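PDB 3WA7: tannase from Lactobacillus plantarum, which catalyses the hydrolysis of galloyl ester bonds in tannins, as an esterase of the alpha/beta-hydrolase fold. Local coordinates for residues W218-I223 with L339-A344; W226-P231 with E244-Q249; L351-P356 with A366-F371; A417-T422 with I449-D454. All blocks are in the same frame, centred on the assembly; numbering follows the deposited sequence.

Interaction 1 of 4, residues W218-I223 with L339-A344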
loop_
_atom_site.group_PDB
_atom_site.type_symbol
_atom_site.label_atom_id
_atom_site.label_comp_id
_atom_site.label_asym_id
_atom_site.label_seq_id
_atom_site.Cartn_x
_atom_site.Cartn_y
_atom_site.Cartn_z
ATOM N N TRP A 218 -16.149 -7.572 -11.077
ATOM C CA TRP A 218 -16.631 -8.850 -10.578
ATOM C C TRP A 218 -17.411 -8.522 -9.304
ATOM O O TRP A 218 -18.471 -9.089 -9.037
ATOM C CB TRP A 218 -15.473 -9.783 -10.218
ATOM C CG TRP A 218 -15.910 -10.923 -9.337
ATOM C CD1 TRP A 218 -16.582 -12.051 -9.723
ATOM C CD2 TRP A 218 -15.790 -10.997 -7.911
ATOM N NE1 TRP A 218 -16.892 -12.818 -8.623
ATOM C CE2 TRP A 218 -16.418 -12.193 -7.499
ATOM C CE3 TRP A 218 -15.217 -10.163 -6.941
ATOM C CZ2 TRP A 218 -16.490 -12.578 -6.155
ATOM C CZ3 TRP A 218 -15.290 -10.546 -5.600
ATOM C CH2 TRP A 218 -15.923 -11.745 -5.223
ATOM N N GLN A 219 -16.879 -7.585 -8.527
ATOM C CA GLN A 219 -17.511 -7.193 -7.276
ATOM C C GLN A 219 -18.735 -6.287 -7.408
ATOM O O GLN A 219 -19.757 -6.523 -6.759
ATOM C CB GLN A 219 -16.489 -6.511 -6.371
ATOM C CG GLN A 219 -17.049 -6.111 -5.007
ATOM C CD GLN A 219 -15.962 -5.658 -4.057
ATOM O OE1 GLN A 219 -14.958 -6.346 -3.881
ATOM N NE2 GLN A 219 -16.159 -4.503 -3.431
ATOM N N PHE A 220 -18.650 -5.270 -8.260
ATOM C CA PHE A 220 -19.755 -4.321 -8.381
ATOM C C PHE A 220 -20.676 -4.395 -9.593
ATOM O O PHE A 220 -21.558 -3.551 -9.743
ATOM C CB PHE A 220 -19.214 -2.891 -8.240
ATOM C CG PHE A 220 -18.779 -2.543 -6.839
ATOM C CD1 PHE A 220 -17.443 -2.269 -6.551
ATOM C CD2 PHE A 220 -19.712 -2.479 -5.807
ATOM C CE1 PHE A 220 -17.043 -1.932 -5.251
ATOM C CE2 PHE A 220 -19.322 -2.144 -4.505
ATOM C CZ PHE A 220 -17.985 -1.869 -4.230
ATOM N N ASN A 221 -20.496 -5.387 -10.458
ATOM C CA ASN A 221 -21.379 -5.495 -11.611
ATOM C C ASN A 221 -22.812 -5.613 -11.104
ATOM O O ASN A 221 -23.079 -6.346 -10.151
ATOM C CB ASN A 221 -21.027 -6.718 -12.458
ATOM C CG ASN A 221 -21.993 -6.922 -13.606
ATOM O OD1 ASN A 221 -22.857 -7.798 -13.557
ATOM N ND2 ASN A 221 -21.862 -6.098 -14.644
ATOM N N GLY A 222 -23.730 -4.892 -11.736
ATOM C CA GLY A 222 -25.117 -4.942 -11.304
ATOM C C GLY A 222 -25.492 -3.733 -10.466
ATOM O O GLY A 222 -26.670 -3.418 -10.307
ATOM N N ILE A 223 -24.484 -3.069 -9.912
ATOM C CA ILE A 223 -24.691 -1.872 -9.104
ATOM C C ILE A 223 -24.284 -0.734 -10.032
ATOM O O ILE A 223 -23.096 -0.445 -10.196
ATOM C CB ILE A 223 -23.797 -1.907 -7.846
ATOM C CG1 ILE A 223 -24.158 -3.137 -7.002
ATOM C CG2 ILE A 223 -23.969 -0.624 -7.043
ATOM C CD1 ILE A 223 -23.214 -3.401 -5.836
ATOM N N LEU A 339 -23.168 -1.191 0.694
ATOM C CA LEU A 339 -21.890 -0.504 0.856
ATOM C C LEU A 339 -21.701 0.591 -0.199
ATOM O O LEU A 339 -21.140 1.653 0.086
ATOM C CB LEU A 339 -20.753 -1.521 0.753
ATOM C CG LEU A 339 -19.332 -0.984 0.911
ATOM C CD1 LEU A 339 -19.186 -0.280 2.258
ATOM C CD2 LEU A 339 -18.353 -2.139 0.793
ATOM N N THR A 340 -22.180 0.295 -1.405
ATOM C CA THR A 340 -22.134 1.153 -2.596
ATOM C C THR A 340 -20.838 1.111 -3.401
ATOM O O THR A 340 -19.742 0.886 -2.873
ATOM C CB THR A 340 -22.447 2.655 -2.292
ATOM O OG1 THR A 340 -21.311 3.284 -1.686
ATOM C CG2 THR A 340 -23.660 2.780 -1.376
ATOM N N ARG A 341 -20.995 1.316 -4.703
ATOM C CA ARG A 341 -19.885 1.352 -5.643
ATOM C C ARG A 341 -19.285 2.752 -5.572
ATOM O O ARG A 341 -20.011 3.741 -5.501
ATOM C CB ARG A 341 -20.400 1.079 -7.062
ATOM C CG ARG A 341 -19.413 1.424 -8.172
ATOM C CD ARG A 341 -20.117 1.523 -9.521
ATOM N NE ARG A 341 -20.373 0.222 -10.135
ATOM C CZ ARG A 341 -19.482 -0.458 -10.852
ATOM N NH1 ARG A 341 -18.266 0.035 -11.052
ATOM N NH2 ARG A 341 -19.811 -1.630 -11.380
HETATM N N MSE A 342 -17.960 2.832 -5.599
HETATM C CA MSE A 342 -17.277 4.116 -5.533
HETATM C C MSE A 342 -16.852 4.621 -6.905
HETATM O O MSE A 342 -17.169 5.745 -7.291
HETATM C CB MSE A 342 -16.039 3.999 -4.645
HETATM C CG MSE A 342 -15.263 5.289 -4.495
HETATM SE SE MSE A 342 -13.556 4.983 -3.661
HETATM C CE MSE A 342 -12.614 6.515 -4.357
ATOM N N LYS A 343 -16.136 3.774 -7.638
ATOM C CA LYS A 343 -15.614 4.132 -8.953
ATOM C C LYS A 343 -16.440 3.643 -10.138
ATOM O O LYS A 343 -17.153 2.642 -10.047
ATOM C CB LYS A 343 -14.181 3.610 -9.078
ATOM C CG LYS A 343 -13.248 4.154 -8.003
ATOM C CD LYS A 343 -11.877 3.507 -8.071
ATOM C CE LYS A 343 -10.934 4.117 -7.043
ATOM N NZ LYS A 343 -9.574 3.507 -7.108
ATOM N N ALA A 344 -16.323 4.362 -11.252
ATOM C CA ALA A 344 -17.034 4.023 -12.480
ATOM C C ALA A 344 -16.291 2.919 -13.232
ATOM O O ALA A 344 -15.467 2.216 -12.647
ATOM C CB ALA A 344 -17.176 5.262 -13.361
#
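Arg341 runs past Phe220 in the opposite direction and ends on the carbonyl oxygens of the turn that follows. Its CA sits over one face of the Phe220 ring, 3.9 Å from the centroid, a CH-pi contact displaced toward the rim. CG of Arg341 stands anti to the backbone N (chi1 166°), and a bend at chi3 precedes the guanidinium, which passes one face over Phe220 CB, with Arg341 NH2 3.4 Å from that carbon. At its edge, Arg341 NE donates in the guanidinium plane to Ile223 O at 2.8 Å, the carbonyl pointing almost straight at the donor. Arg341 NH2 adds a weak bond of 3.1 Å to Phe220 O, which already accepts from Ile223 N within the type II turn Phe220-Ile223. Arg341 NH1 bonds in plane to Lys343 O at 3.0 Å, tying the group back to its own loop, while NH2 also forms a salt bridge with Glu217. Bonds from NE, NH1 and NH2 thus fix the rotation of the group, and the nearby carboxylate is likely to balance its charge. Ile223 CG2 adds apolar packing on Arg341 CB at 4.0 Å, and Gln219 CG lies over the opposite face of the Phe220 ring. The contact joins the C-terminal end of helix 209-220 to the loop after helix 332-339, with strand 225-232 and helix 252-271 packed against the loop side chains.

Interaction 2 of 4, residues W226-P231 with E244-Q249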
loop_
_atom_site.group_PDB
_atom_site.type_symbol
_atom_site.label_atom_id
_atom_site.label_comp_id
_atom_site.label_asym_id
_atom_site.label_seq_id
_atom_site.Cartn_x
_atom_site.Cartn_y
_atom_site.Cartn_z
ATOM N N TRP A 226 -22.706 5.075 -8.819
ATOM C CA TRP A 226 -21.464 5.177 -8.066
ATOM C C TRP A 226 -21.485 6.446 -7.229
ATOM O O TRP A 226 -22.156 7.421 -7.575
ATOM C CB TRP A 226 -20.243 5.161 -8.995
ATOM C CG TRP A 226 -20.297 6.122 -10.144
ATOM C CD1 TRP A 226 -20.811 5.886 -11.389
ATOM C CD2 TRP A 226 -19.801 7.465 -10.163
ATOM N NE1 TRP A 226 -20.662 6.999 -12.181
ATOM C CE2 TRP A 226 -20.046 7.984 -11.453
ATOM C CE3 TRP A 226 -19.172 8.283 -9.213
ATOM C CZ2 TRP A 226 -19.685 9.285 -11.820
ATOM C CZ3 TRP A 226 -18.812 9.580 -9.578
ATOM C CH2 TRP A 226 -19.071 10.065 -10.873
ATOM N N HIS A 227 -20.748 6.428 -6.124
ATOM C CA HIS A 227 -20.700 7.562 -5.208
ATOM C C HIS A 227 -19.301 7.732 -4.635
ATOM O O HIS A 227 -18.714 6.773 -4.143
ATOM C CB HIS A 227 -21.682 7.325 -4.055
ATOM C CG HIS A 227 -23.059 6.955 -4.506
ATOM N ND1 HIS A 227 -24.022 7.896 -4.802
ATOM C CD2 HIS A 227 -23.614 5.750 -4.775
ATOM C CE1 HIS A 227 -25.111 7.285 -5.234
ATOM N NE2 HIS A 227 -24.889 5.983 -5.227
ATOM N N ARG A 228 -18.772 8.950 -4.693
ATOM C CA ARG A 228 -17.445 9.213 -4.147
ATOM C C ARG A 228 -17.306 10.689 -3.804
ATOM O O ARG A 228 -18.251 11.462 -3.953
ATOM C CB ARG A 228 -16.363 8.811 -5.159
ATOM C CG ARG A 228 -16.346 9.647 -6.429
ATOM C CD ARG A 228 -15.557 8.965 -7.543
ATOM N NE ARG A 228 -14.145 8.773 -7.214
ATOM C CZ ARG A 228 -13.288 8.103 -7.979
ATOM N NH1 ARG A 228 -13.699 7.554 -9.117
ATOM N NH2 ARG A 228 -12.017 7.983 -7.617
ATOM N N TYR A 229 -16.130 11.068 -3.323
ATOM C CA TYR A 229 -15.855 12.457 -2.991
ATOM C C TYR A 229 -14.627 12.872 -3.785
ATOM O O TYR A 229 -13.595 12.201 -3.735
ATOM C CB TYR A 229 -15.587 12.628 -1.490
ATOM C CG TYR A 229 -16.817 12.473 -0.622
ATOM C CD1 TYR A 229 -17.289 11.211 -0.264
ATOM C CD2 TYR A 229 -17.534 13.589 -0.189
ATOM C CE1 TYR A 229 -18.446 11.064 0.502
ATOM C CE2 TYR A 229 -18.694 13.454 0.575
ATOM C CZ TYR A 229 -19.144 12.188 0.916
ATOM O OH TYR A 229 -20.292 12.043 1.663
ATOM N N GLN A 230 -14.741 13.963 -4.535
ATOM C CA GLN A 230 -13.614 14.436 -5.323
ATOM C C GLN A 230 -13.019 15.692 -4.701
ATOM O O GLN A 230 -13.740 16.610 -4.312
ATOM C CB GLN A 230 -14.035 14.731 -6.766
ATOM C CG GLN A 230 -14.932 15.943 -6.927
ATOM C CD GLN A 230 -15.060 16.378 -8.374
ATOM O OE1 GLN A 230 -15.524 15.619 -9.226
ATOM N NE2 GLN A 230 -14.644 17.607 -8.660
ATOM N N PRO A 231 -11.687 15.740 -4.592
ATOM C CA PRO A 231 -11.024 16.906 -4.011
ATOM C C PRO A 231 -11.255 18.147 -4.862
ATOM O O PRO A 231 -11.323 18.065 -6.088
ATOM C CB PRO A 231 -9.558 16.480 -3.972
ATOM C CG PRO A 231 -9.445 15.575 -5.159
ATOM C CD PRO A 231 -10.699 14.742 -5.040
ATOM N N GLU A 244 -15.959 17.342 -2.242
ATOM C CA GLU A 244 -17.342 17.556 -2.626
ATOM C C GLU A 244 -17.889 16.220 -3.100
ATOM O O GLU A 244 -17.235 15.508 -3.862
ATOM C CB GLU A 244 -17.440 18.590 -3.746
ATOM C CG GLU A 244 -17.368 20.028 -3.257
ATOM C CD GLU A 244 -17.469 21.031 -4.387
ATOM O OE1 GLU A 244 -18.324 20.835 -5.277
ATOM O OE2 GLU A 244 -16.702 22.018 -4.382
ATOM N N PRO A 245 -19.091 15.852 -2.637
ATOM C CA PRO A 245 -19.692 14.581 -3.040
ATOM C C PRO A 245 -20.059 14.590 -4.516
ATOM O O PRO A 245 -20.566 15.584 -5.037
ATOM C CB PRO A 245 -20.914 14.479 -2.136
ATOM C CG PRO A 245 -21.327 15.913 -1.988
ATOM C CD PRO A 245 -19.999 16.604 -1.750
ATOM N N VAL A 246 -19.784 13.482 -5.189
ATOM C CA VAL A 246 -20.097 13.352 -6.602
ATOM C C VAL A 246 -20.644 11.955 -6.851
ATOM O O VAL A 246 -20.231 10.994 -6.205
ATOM C CB VAL A 246 -18.848 13.579 -7.480
ATOM C CG1 VAL A 246 -18.372 15.016 -7.340
ATOM C CG2 VAL A 246 -17.746 12.617 -7.078
ATOM N N SER A 247 -21.586 11.847 -7.777
ATOM C CA SER A 247 -22.177 10.557 -8.092
ATOM C C SER A 247 -22.586 10.507 -9.552
ATOM O O SER A 247 -22.565 11.521 -10.250
ATOM C CB SER A 247 -23.398 10.301 -7.207
ATOM O OG SER A 247 -24.417 11.253 -7.453
ATOM N N GLY A 248 -22.954 9.319 -10.010
ATOM C CA GLY A 248 -23.368 9.165 -11.388
ATOM C C GLY A 248 -23.958 7.798 -11.648
ATOM O O GLY A 248 -23.884 6.907 -10.802
ATOM N N GLN A 249 -24.552 7.642 -12.826
ATOM C CA GLN A 249 -25.160 6.388 -13.240
ATOM C C GLN A 249 -24.372 5.849 -14.424
ATOM O O GLN A 249 -24.042 6.598 -15.344
ATOM C CB GLN A 249 -26.610 6.612 -13.671
ATOM C CG GLN A 249 -27.572 6.945 -12.548
ATOM C CD GLN A 249 -27.756 5.795 -11.582
ATOM O OE1 GLN A 249 -27.899 4.641 -11.992
ATOM N NE2 GLN A 249 -27.767 6.103 -10.290
HETATM O O HOH W 1 -20.762 7.036 -15.083
#
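A two-stranded antiparallel hairpin, strands 225-232 and 241-249, holds this contact, in which Trp226 folds across the backbone of Ser247 and Gly248. Six backbone hydrogen bonds link the pairs Trp226-Gly248, Arg228-Val246 and Gln230-Glu244; Arg228 N to Val246 O, at 2.9 Å, is nearly straight. Trp226 CG lies between the backbone N and the carbonyl carbon (chi1 50°), and the indole presents one face to Gly248, whose CA is 3.8 Å from the centroid of the five-membered ring. A side chain on Gly248 would collide with Trp226 CZ2. Trp226 CZ3 reaches Val246 CG2 at 4.1 Å. Trp226 NE1 donates to a water at 2.9 Å, which bonds weakly to Gln249 O. On the same face of the sheet, Arg228 CG touches Val246 CG2, and Gln230 OE1 lies 3.5 Å from Val246 CG1. The other face carries Tyr229, whose CE2 meets Pro245 CB at 3.7 Å. Here a tryptophan packs over a glycine of the partner strand, and the alternating hydrogen-bonded and non-hydrogen-bonded pairs mark a regular antiparallel beta hairpin.

Interaction 3 of 4, residues L351-P356 with A366-F371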
loop_
_atom_site.group_PDB
_atom_site.type_symbol
_atom_site.label_atom_id
_atom_site.label_comp_id
_atom_site.label_asym_id
_atom_site.label_seq_id
_atom_site.Cartn_x
_atom_site.Cartn_y
_atom_site.Cartn_z
ATOM N N LEU A 351 -10.809 4.991 -19.950
ATOM C CA LEU A 351 -10.679 5.057 -21.398
ATOM C C LEU A 351 -10.117 6.385 -21.882
ATOM O O LEU A 351 -9.509 6.450 -22.954
ATOM C CB LEU A 351 -12.031 4.790 -22.066
ATOM C CG LEU A 351 -12.704 3.468 -21.686
ATOM C CD1 LEU A 351 -13.942 3.269 -22.556
ATOM C CD2 LEU A 351 -11.735 2.308 -21.868
ATOM N N ASP A 352 -10.318 7.440 -21.095
ATOM C CA ASP A 352 -9.817 8.758 -21.467
ATOM C C ASP A 352 -8.507 9.130 -20.773
ATOM O O ASP A 352 -8.081 10.284 -20.832
ATOM C CB ASP A 352 -10.872 9.840 -21.193
ATOM C CG ASP A 352 -11.315 9.881 -19.741
ATOM O OD1 ASP A 352 -10.676 9.229 -18.888
ATOM O OD2 ASP A 352 -12.308 10.584 -19.450
ATOM N N LEU A 353 -7.880 8.154 -20.116
ATOM C CA LEU A 353 -6.597 8.353 -19.429
ATOM C C LEU A 353 -6.603 9.339 -18.260
ATOM O O LEU A 353 -5.554 9.894 -17.918
ATOM C CB LEU A 353 -5.536 8.814 -20.438
ATOM C CG LEU A 353 -5.133 7.888 -21.588
ATOM C CD1 LEU A 353 -4.175 8.623 -22.515
ATOM C CD2 LEU A 353 -4.482 6.633 -21.040
ATOM N N THR A 354 -7.757 9.532 -17.631
ATOM C CA THR A 354 -7.875 10.489 -16.532
ATOM C C THR A 354 -7.672 9.998 -15.096
ATOM O O THR A 354 -7.764 10.793 -14.163
ATOM C CB THR A 354 -9.246 11.196 -16.584
ATOM O OG1 THR A 354 -10.291 10.216 -16.565
ATOM C CG2 THR A 354 -9.365 12.035 -17.849
ATOM N N SER A 355 -7.390 8.714 -14.898
ATOM C CA SER A 355 -7.217 8.212 -13.533
ATOM C C SER A 355 -5.804 8.417 -13.003
ATOM O O SER A 355 -4.885 8.729 -13.759
ATOM C CB SER A 355 -7.550 6.720 -13.461
ATOM O OG SER A 355 -6.392 5.945 -13.723
ATOM N N PRO A 356 -5.614 8.258 -11.681
ATOM C CA PRO A 356 -4.280 8.430 -11.099
ATOM C C PRO A 356 -3.339 7.373 -11.668
ATOM O O PRO A 356 -2.167 7.641 -11.936
ATOM C CB PRO A 356 -4.525 8.230 -9.606
ATOM C CG PRO A 356 -5.920 8.748 -9.429
ATOM C CD PRO A 356 -6.637 8.154 -10.624
ATOM N N ALA A 366 4.561 10.598 -22.877
ATOM C CA ALA A 366 3.129 10.732 -22.641
ATOM C C ALA A 366 2.785 11.001 -21.187
ATOM O O ALA A 366 3.323 10.365 -20.281
ATOM C CB ALA A 366 2.405 9.475 -23.119
ATOM N N LYS A 367 1.878 11.946 -20.968
ATOM C CA LYS A 367 1.464 12.285 -19.614
ATOM C C LYS A 367 0.782 11.087 -18.958
ATOM O O LYS A 367 0.870 10.899 -17.748
ATOM C CB LYS A 367 0.500 13.471 -19.628
ATOM C CG LYS A 367 0.008 13.862 -18.240
ATOM C CD LYS A 367 -0.958 15.032 -18.286
ATOM C CE LYS A 367 -1.416 15.410 -16.886
ATOM N NZ LYS A 367 -2.355 16.568 -16.904
ATOM N N ALA A 368 0.099 10.279 -19.760
ATOM C CA ALA A 368 -0.591 9.110 -19.229
ATOM C C ALA A 368 -0.677 8.012 -20.274
ATOM O O ALA A 368 -0.549 8.273 -21.467
ATOM C CB ALA A 368 -1.991 9.499 -18.765
ATOM N N LYS A 369 -0.886 6.780 -19.816
ATOM C CA LYS A 369 -1.000 5.634 -20.713
ATOM C C LYS A 369 -2.004 4.626 -20.176
ATOM O O LYS A 369 -2.399 4.679 -19.010
ATOM C CB LYS A 369 0.343 4.906 -20.854
ATOM C CG LYS A 369 1.457 5.651 -21.569
ATOM C CD LYS A 369 2.647 4.717 -21.772
ATOM C CE LYS A 369 3.836 5.419 -22.416
ATOM N NZ LYS A 369 4.987 4.481 -22.610
ATOM N N HIS A 370 -2.424 3.712 -21.043
ATOM C CA HIS A 370 -3.316 2.643 -20.620
ATOM C C HIS A 370 -2.369 1.549 -20.144
ATOM O O HIS A 370 -1.172 1.585 -20.447
ATOM C CB HIS A 370 -4.157 2.139 -21.794
ATOM C CG HIS A 370 -5.195 3.113 -22.250
ATOM N ND1 HIS A 370 -6.195 3.575 -21.422
ATOM C CD2 HIS A 370 -5.384 3.722 -23.445
ATOM C CE1 HIS A 370 -6.956 4.427 -22.087
ATOM N NE2 HIS A 370 -6.485 4.533 -23.317
ATOM N N PHE A 371 -2.888 0.589 -19.385
ATOM C CA PHE A 371 -2.064 -0.502 -18.883
ATOM C C PHE A 371 -2.803 -1.833 -18.952
ATOM O O PHE A 371 -2.441 -2.802 -18.279
ATOM C CB PHE A 371 -1.586 -0.205 -17.455
ATOM C CG PHE A 371 -2.657 0.331 -16.542
ATOM C CD1 PHE A 371 -3.348 -0.517 -15.680
ATOM C CD2 PHE A 371 -2.961 1.692 -16.531
ATOM C CE1 PHE A 371 -4.323 -0.014 -14.816
ATOM C CE2 PHE A 371 -3.932 2.203 -15.675
ATOM C CZ PHE A 371 -4.615 1.347 -14.814
#
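Leu353 reaches across to Ala368, Lys369 and His370, and its side chain makes the central contacts. At the root, Leu353 CB meets Ala368 CB at 4.0 Å, and Ala368 CB also lies 3.7 Å from Leu353 O. CG of Leu353 stands beside the backbone N and anti to the carbonyl carbon (chi1 -63°), and lies 3.9 Å from His370 CE1. At the fork, Leu353 CD1 turns to the backbone of Ala368, 3.8 Å from Ala368 O. The other methyl, Leu353 CD2, touches Lys369 C at 3.3 Å and sits over the centre of the His370 ring, 3.5 Å from the centroid and 11° off the normal, a CH-pi contact. The two side chains cross at about a right angle. At the ring's edge, near its plane, Leu351 O comes to 3.4 Å from His370 CE1. Both ring nitrogens are engaged outside the two segments: ND1 with Asp349 and NE2 with Ser379, which together fix the rotation of the imidazole. An alanine in place of His370 would probably leave the CD2 methyl of Leu353 without the flat surface beneath it and Asp349 OD1 and Ser379 OG without their ring partners. Next to Leu353 in the chain, Asp352 OD1 accepts from Thr354 N, closing an Asx turn, and from Thr354 OG1. Ser355 is the N-cap of helix 356-360, so the contact, with an Asx turn leading into a capped helix start, joins the loops before and after this short helix.

Interaction 4 of 4, residues A417-T422 with I449-D454. With SO4 (sulfate ion), chain C.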
loop_
_atom_site.group_PDB
_atom_site.type_symbol
_atom_site.label_atom_id
_atom_site.label_comp_id
_atom_site.label_asym_id
_atom_site.label_seq_id
_atom_site.Cartn_x
_atom_site.Cartn_y
_atom_site.Cartn_z
ATOM N N ALA A 417 -13.275 -3.309 5.644
ATOM C CA ALA A 417 -14.476 -3.926 5.092
ATOM C C ALA A 417 -15.388 -2.892 4.439
ATOM O O ALA A 417 -16.335 -3.249 3.742
ATOM C CB ALA A 417 -15.232 -4.682 6.184
ATOM N N ALA A 418 -15.103 -1.610 4.660
ATOM C CA ALA A 418 -15.907 -0.545 4.064
ATOM C C ALA A 418 -15.093 0.238 3.033
ATOM O O ALA A 418 -15.509 1.301 2.574
ATOM C CB ALA A 418 -16.429 0.394 5.148
ATOM N N ASP A 419 -13.938 -0.309 2.668
ATOM C CA ASP A 419 -13.043 0.313 1.695
ATOM C C ASP A 419 -13.408 -0.172 0.290
ATOM O O ASP A 419 -13.230 -1.348 -0.029
ATOM C CB ASP A 419 -11.594 -0.071 2.026
ATOM C CG ASP A 419 -10.580 0.600 1.118
ATOM O OD1 ASP A 419 -10.909 0.883 -0.050
ATOM O OD2 ASP A 419 -9.434 0.821 1.573
ATOM N N ARG A 420 -13.913 0.739 -0.542
ATOM C CA ARG A 420 -14.317 0.408 -1.909
ATOM C C ARG A 420 -13.378 0.969 -2.977
ATOM O O ARG A 420 -13.749 1.046 -4.152
ATOM C CB ARG A 420 -15.734 0.931 -2.175
ATOM C CG ARG A 420 -16.730 0.576 -1.086
ATOM C CD ARG A 420 -17.196 1.820 -0.365
ATOM N NE ARG A 420 -18.059 2.640 -1.210
ATOM C CZ ARG A 420 -17.796 3.889 -1.580
ATOM N NH1 ARG A 420 -16.676 4.488 -1.187
ATOM N NH2 ARG A 420 -18.662 4.546 -2.344
ATOM N N ASP A 421 -12.167 1.359 -2.587
ATOM C CA ASP A 421 -11.223 1.913 -3.554
ATOM C C ASP A 421 -10.721 0.856 -4.526
ATOM O O ASP A 421 -10.258 1.170 -5.621
ATOM C CB ASP A 421 -10.061 2.597 -2.834
ATOM C CG ASP A 421 -10.449 3.955 -2.288
ATOM O OD1 ASP A 421 -11.329 4.017 -1.405
ATOM O OD2 ASP A 421 -9.887 4.969 -2.755
ATOM N N THR A 422 -10.814 -0.401 -4.113
ATOM C CA THR A 422 -10.440 -1.520 -4.966
ATOM C C THR A 422 -11.205 -2.719 -4.416
ATOM O O THR A 422 -11.604 -2.721 -3.252
ATOM C CB THR A 422 -8.910 -1.786 -4.955
ATOM O OG1 THR A 422 -8.574 -2.661 -6.039
ATOM C CG2 THR A 422 -8.470 -2.416 -3.639
ATOM N N ILE A 449 -14.267 -0.337 8.397
ATOM C CA ILE A 449 -13.110 0.544 8.308
ATOM C C ILE A 449 -13.049 1.046 6.873
ATOM O O ILE A 449 -13.068 0.257 5.931
ATOM C CB ILE A 449 -11.804 -0.199 8.659
ATOM C CG1 ILE A 449 -11.765 -0.486 10.161
ATOM C CG2 ILE A 449 -10.594 0.645 8.266
ATOM C CD1 ILE A 449 -11.759 0.769 11.013
ATOM N N PRO A 450 -13.004 2.372 6.692
ATOM C CA PRO A 450 -12.946 2.968 5.357
ATOM C C PRO A 450 -11.549 2.882 4.765
ATOM O O PRO A 450 -10.666 2.227 5.320
ATOM C CB PRO A 450 -13.366 4.408 5.616
ATOM C CG PRO A 450 -12.699 4.683 6.931
ATOM C CD PRO A 450 -13.017 3.419 7.731
ATOM N N HIS A 451 -11.363 3.549 3.632
ATOM C CA HIS A 451 -10.077 3.586 2.958
ATOM C C HIS A 451 -9.153 4.403 3.858
ATOM O O HIS A 451 -9.260 5.629 3.918
ATOM C CB HIS A 451 -10.240 4.261 1.595
ATOM C CG HIS A 451 -9.007 4.229 0.750
ATOM N ND1 HIS A 451 -8.412 3.053 0.345
ATOM C CD2 HIS A 451 -8.264 5.229 0.221
ATOM C CE1 HIS A 451 -7.356 3.332 -0.398
ATOM N NE2 HIS A 451 -7.244 4.644 -0.489
ATOM N N SER A 452 -8.258 3.719 4.564
ATOM C CA SER A 452 -7.345 4.386 5.486
ATOM C C SER A 452 -6.300 3.406 6.001
ATOM O O SER A 452 -6.272 2.251 5.588
ATOM C CB SER A 452 -8.134 4.933 6.672
ATOM O OG SER A 452 -8.787 3.870 7.350
ATOM N N GLY A 453 -5.446 3.872 6.908
ATOM C CA GLY A 453 -4.422 3.009 7.472
ATOM C C GLY A 453 -3.980 3.460 8.854
ATOM O O GLY A 453 -4.493 4.448 9.380
ATOM N N ASP A 454 -3.039 2.724 9.444
ATOM C CA ASP A 454 -2.489 3.050 10.761
ATOM C C ASP A 454 -3.541 3.258 11.854
ATOM O O ASP A 454 -3.332 4.047 12.776
ATOM C CB ASP A 454 -1.619 4.310 10.656
ATOM C CG ASP A 454 -0.361 4.094 9.823
ATOM O OD1 ASP A 454 -0.342 3.169 8.987
ATOM O OD2 ASP A 454 0.608 4.865 9.994
HETATM S S SO4 C . -5.312 7.737 -1.910
HETATM O O1 SO4 C . -4.732 8.682 -0.939
HETATM O O2 SO4 C . -6.465 7.053 -1.309
HETATM O O3 SO4 C . -5.765 8.485 -3.092
HETATM O O4 SO4 C . -4.294 6.745 -2.300
HETATM O O HOH W 2 -8.962 0.305 4.077
#
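A carboxylate stacked flat on a histidine marks this contact: the Asp421 group lies 11° from parallel to the His451 ring, with CG over the ring centre. Asp421 OD1 is 3.2 Å from His451 CG, and Asp421 OD2 bonds to a glycerol. A second carboxylate, turned 85° to the ring, meets its edge: His451 ND1 donates to Asp419 OD2 at 2.7 Å, in the ring plane, on the syn side of the carboxylate but tilted out of its plane. With CG anti to the backbone N (chi1 -176°), the Asp419 carboxylate comes within bonding distance of His451 ND1. Asp419 OD2 also accepts from a water, at 2.6 Å, that donates to Pro450 O; Asp419 OD1 accepts from Asp421 N at 2.9 Å, an Asx turn that places the two acids relative to each other. Farther back, Ala418 N bonds to Ile449 O at 3.0 Å. At the other edge of the imidazole, His451 NE2 makes a weak bond of 2.7 Å to sulfate O2 and a hydrogen bond to Ser163 OG; the sulfate also binds Ser163 and Gly77 N. A phenylalanine in place of His451 would probably leave Asp419 OD2 without its ring donor, and Ser163 OG and the sulfate without the imidazole NE2. The geometry of Ser163, His451 and Asp419 is consistent with a Ser-His-Asp catalytic triad whose serine probably sits on a nucleophile elbow, as in other alpha/beta-hydrolases.

In the fold
From the N terminus, the chain first passes strands and helices of the alpha/beta core before helix 209-220, where interaction 1 opens. Before it closes 116 residues later, the hairpin of interaction 2 has already formed and shut, so the short loop lies within the long one. Interaction 3 then closes a small loop around helix 356-360, and interaction 4 joins the loops after strands 410-414 and 440-444 of the main sheet; both follow in series and nothing crosses. Interactions 1, 2 and 4 touch: Arg341 O meets His227 N, while Arg420 reaches Thr340 O and His227 O. Interaction 3 stands apart, its nearest atoms about 6 Å from interaction 2.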